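Long-range contact in B12-binding domain-containing protein (Kitasatospora setae, PDB 6WTE), which binds cobalamin and a [4Fe-4S] cluster as the radical SAM methyltransferase TsrM, whose methyl transfer proceeds by non-radical catalysis: residues A[302-307]-A[326-331]. Sequence-based numbering, arbitrary orientation.
Sequences RLRLWV and GCRGVN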
ATOM      1  N   ARG A 302      21.581  -9.346  13.768  1.00 18.84           N
ATOM      2  CA  ARG A 302      20.382  -9.221  14.586  1.00 16.88           C
ATOM      3  C   ARG A 302      19.149  -8.883  13.750  1.00 18.25           C
ATOM      4  O   ARG A 302      18.111  -8.517  14.309  1.00 15.63           O
ATOM      5  CB  ARG A 302      20.601  -8.169  15.679  1.00 19.40           C
ATOM      6  CG  ARG A 302      21.715  -8.546  16.662  1.00 21.89           C
ATOM      7  CD  ARG A 302      21.896  -7.515  17.775  1.00 26.90           C
ATOM      8  NE  ARG A 302      22.279  -6.209  17.253  1.00 32.54           N
ATOM      9  CZ  ARG A 302      23.509  -5.888  16.863  1.00 36.16           C
ATOM     10  NH1 ARG A 302      24.487  -6.783  16.928  1.00 40.68           N
ATOM     11  NH2 ARG A 302      23.762  -4.671  16.400  1.00 39.38           N
ATOM     12  N   LEU A 303      19.236  -9.021  12.427  1.00 13.80           N
ATOM     13  CA  LEU A 303      18.107  -8.714  11.553  1.00 15.22           C
ATOM     14  C   LEU A 303      16.915  -9.615  11.852  1.00 17.72           C
ATOM     15  O   LEU A 303      17.063 -10.814  12.094  1.00 14.69           O
ATOM     16  CB  LEU A 303      18.520  -8.873  10.090  1.00 14.66           C
ATOM     17  CG  LEU A 303      17.403  -8.793   9.044  1.00 16.15           C
ATOM     18  CD1 LEU A 303      16.839  -7.377   8.969  1.00 13.78           C
ATOM     19  CD2 LEU A 303      17.909  -9.255   7.680  1.00 15.55           C
ATOM     20  N   ARG A 304      15.728  -9.024  11.853  1.00 14.18           N
ATOM     21  CA  ARG A 304      14.477  -9.766  11.978  1.00 12.59           C
ATOM     22  C   ARG A 304      13.625  -9.352  10.784  1.00 16.71           C
ATOM     23  O   ARG A 304      13.036  -8.269  10.789  1.00 13.49           O
ATOM     24  CB  ARG A 304      13.798  -9.481  13.313  1.00 13.86           C
ATOM     25  CG  ARG A 304      14.669  -9.876  14.507  1.00 18.60           C
ATOM     26  CD  ARG A 304      13.942  -9.743  15.836  1.00 22.89           C
ATOM     27  NE  ARG A 304      13.725  -8.353  16.239  1.00 23.65           N
ATOM     28  CZ  ARG A 304      14.520  -7.664  17.055  1.00 20.64           C
ATOM     29  NH1 ARG A 304      15.608  -8.222  17.565  1.00 26.56           N
ATOM     30  NH2 ARG A 304      14.224  -6.408  17.363  1.00 21.71           N
ATOM     31  N   LEU A 305      13.581 -10.201   9.759  1.00 14.80           N
ATOM     32  CA  LEU A 305      12.995  -9.850   8.470  1.00 12.20           C
ATOM     33  C   LEU A 305      11.554 -10.330   8.398  1.00 13.46           C
ATOM     34  O   LEU A 305      11.255 -11.481   8.739  1.00 13.18           O
ATOM     35  CB  LEU A 305      13.804 -10.460   7.324  1.00 14.06           C
ATOM     36  CG  LEU A 305      13.407 -10.051   5.906  1.00 16.07           C
ATOM     37  CD1 LEU A 305      13.601  -8.557   5.714  1.00 15.62           C
ATOM     38  CD2 LEU A 305      14.246 -10.837   4.910  1.00 21.05           C
ATOM     39  N   TRP A 306      10.671  -9.459   7.922  1.00 11.91           N
ATOM     40  CA  TRP A 306       9.255  -9.765   7.774  1.00 10.85           C
ATOM     41  C   TRP A 306       8.895  -9.552   6.315  1.00 14.07           C
ATOM     42  O   TRP A 306       9.111  -8.462   5.779  1.00 15.07           O
ATOM     43  CB  TRP A 306       8.410  -8.885   8.698  1.00 11.07           C
ATOM     44  CG  TRP A 306       8.831  -9.012  10.140  1.00 12.64           C
ATOM     45  CD1 TRP A 306       9.818  -8.309  10.774  1.00 13.45           C
ATOM     46  CD2 TRP A 306       8.294  -9.915  11.112  1.00 13.33           C
ATOM     47  NE1 TRP A 306       9.924  -8.719  12.084  1.00 14.52           N
ATOM     48  CE2 TRP A 306       9.003  -9.709  12.312  1.00 12.31           C
ATOM     49  CE3 TRP A 306       7.289 -10.887  11.081  1.00 14.06           C
ATOM     50  CZ2 TRP A 306       8.724 -10.426  13.475  1.00 15.87           C
ATOM     51  CZ3 TRP A 306       7.018 -11.600  12.238  1.00 16.56           C
ATOM     52  CH2 TRP A 306       7.731 -11.363  13.418  1.00 13.74           C
ATOM     53  N   VAL A 307       8.380 -10.593   5.665  1.00 12.62           N
ATOM     54  CA  VAL A 307       8.165 -10.545   4.222  1.00  9.94           C
ATOM     55  C   VAL A 307       6.704 -10.842   3.905  1.00 13.49           C
ATOM     56  O   VAL A 307       5.966 -11.420   4.706  1.00 12.97           O
ATOM     57  CB  VAL A 307       9.097 -11.517   3.457  1.00 14.56           C
ATOM     58  CG1 VAL A 307      10.561 -11.213   3.768  1.00 16.15           C
ATOM     59  CG2 VAL A 307       8.771 -12.991   3.786  1.00 10.19           C
ATOM     60  N   GLY A 326      17.541 -14.447   8.671  1.00 16.59           N
ATOM     61  CA  GLY A 326      16.893 -13.810   9.794  1.00 19.32           C
ATOM     62  C   GLY A 326      15.401 -13.567   9.637  1.00 15.11           C
ATOM     63  O   GLY A 326      14.845 -12.739  10.377  1.00 14.22           O
ATOM     64  N   CYS A 327      14.742 -14.244   8.707  1.00 13.51           N
ATOM     65  CA  CYS A 327      13.304 -14.094   8.565  1.00 13.14           C
ATOM     66  C   CYS A 327      12.589 -14.619   9.805  1.00 13.49           C
ATOM     67  O   CYS A 327      12.839 -15.743  10.256  1.00 14.95           O
ATOM     68  CB  CYS A 327      12.826 -14.832   7.321  1.00 14.35           C
ATOM     69  SG  CYS A 327      11.077 -14.668   6.991  1.00 14.43           S
ATOM     70  N   ARG A 328      11.703 -13.794  10.359  1.00 12.98           N
ATOM     71  CA  ARG A 328      10.877 -14.182  11.492  1.00 12.13           C
ATOM     72  C   ARG A 328       9.431 -14.464  11.113  1.00 12.31           C
ATOM     73  O   ARG A 328       8.742 -15.171  11.860  1.00 12.73           O
ATOM     74  CB  ARG A 328      10.897 -13.089  12.570  1.00 13.93           C
ATOM     75  CG  ARG A 328      12.217 -12.929  13.299  1.00 15.54           C
ATOM     76  CD  ARG A 328      12.557 -14.186  14.091  1.00 19.08           C
ATOM     77  NE  ARG A 328      13.797 -14.028  14.846  1.00 28.33           N
ATOM     78  CZ  ARG A 328      13.849 -13.797  16.153  1.00 33.44           C
ATOM     79  NH1 ARG A 328      12.729 -13.704  16.860  1.00 31.32           N
ATOM     80  NH2 ARG A 328      15.025 -13.669  16.757  1.00 38.57           N
ATOM     81  N   GLY A 329       8.948 -13.926   9.994  1.00 11.06           N
ATOM     82  CA  GLY A 329       7.555 -14.107   9.633  1.00 10.90           C
ATOM     83  C   GLY A 329       7.324 -13.964   8.150  1.00 14.98           C
ATOM     84  O   GLY A 329       7.987 -13.171   7.471  1.00 11.98           O
ATOM     85  N   VAL A 330       6.358 -14.732   7.647  1.00 11.17           N
ATOM     86  CA  VAL A 330       5.898 -14.658   6.265  1.00 13.33           C
ATOM     87  C   VAL A 330       4.395 -14.426   6.281  1.00 12.04           C
ATOM     88  O   VAL A 330       3.651 -15.161   6.940  1.00 13.82           O
ATOM     89  CB  VAL A 330       6.239 -15.937   5.473  1.00 10.48           C
ATOM     90  CG1 VAL A 330       5.595 -15.904   4.080  1.00 11.58           C
ATOM     91  CG2 VAL A 330       7.750 -16.109   5.364  1.00 11.03           C
ATOM     92  N   ASN A 331       3.960 -13.400   5.564  1.00 13.52           N
ATOM     93  CA  ASN A 331       2.554 -13.118   5.326  1.00 14.36           C
ATOM     94  C   ASN A 331       2.263 -13.504   3.882  1.00 12.97           C
ATOM     95  O   ASN A 331       2.975 -13.067   2.972  1.00 15.33           O
ATOM     96  CB  ASN A 331       2.259 -11.632   5.576  1.00 12.41           C
ATOM     97  CG  ASN A 331       0.778 -11.341   5.742  1.00 21.19           C
ATOM     98  OD1 ASN A 331      -0.075 -12.119   5.325  1.00 22.44           O
ATOM     99  ND2 ASN A 331       0.471 -10.208   6.355  1.00 26.61           N
TER
HETATM  100  O   HOH W   1      15.662 -13.139  13.463  1.00 23.01           O
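With CG anti to the carbonyl carbon (chi1 -56°), the indole of Trp306 meets the aliphatic root of Arg328, whose own CG, likewise anti to its carbonyl carbon (chi1 -70°), lies 3.8 Å from Arg304 CB. Arg328 CB sits over one face of the ring, toward the rim, 3.8 Å from the centroid of the six-membered ring in a CH-pi contact. Trp306 CE3 lies 3.5 Å from Gly329 CA, where any side chain would collide with the indole. Asp266 accepts a hydrogen bond from the indole NE1 and forms a salt bridge with Arg304, whose CD stands over one face of the Arg328 guanidinium. An alanine in place of Trp306 would probably open a gap beside Gly329 and leave Arg328 CB and Asp266 without their indole partner. On the other sheet face, Val307 CG2 packs against Val330 CG2 at 3.6 Å. Four backbone hydrogen bonds join the two strands: Leu305 N to Gly326 O, Arg328 N to Leu305 O (2.9 Å), Val307 N to Gly329 O, and Asn331 N to Val307 O. The register slips by one residue at Arg328, a beta bulge. Gly326, in a Schellman motif, ends helix 316-325, which links these parallel neighbours as a right-handed beta-alpha-beta crossover of the radical SAM barrel.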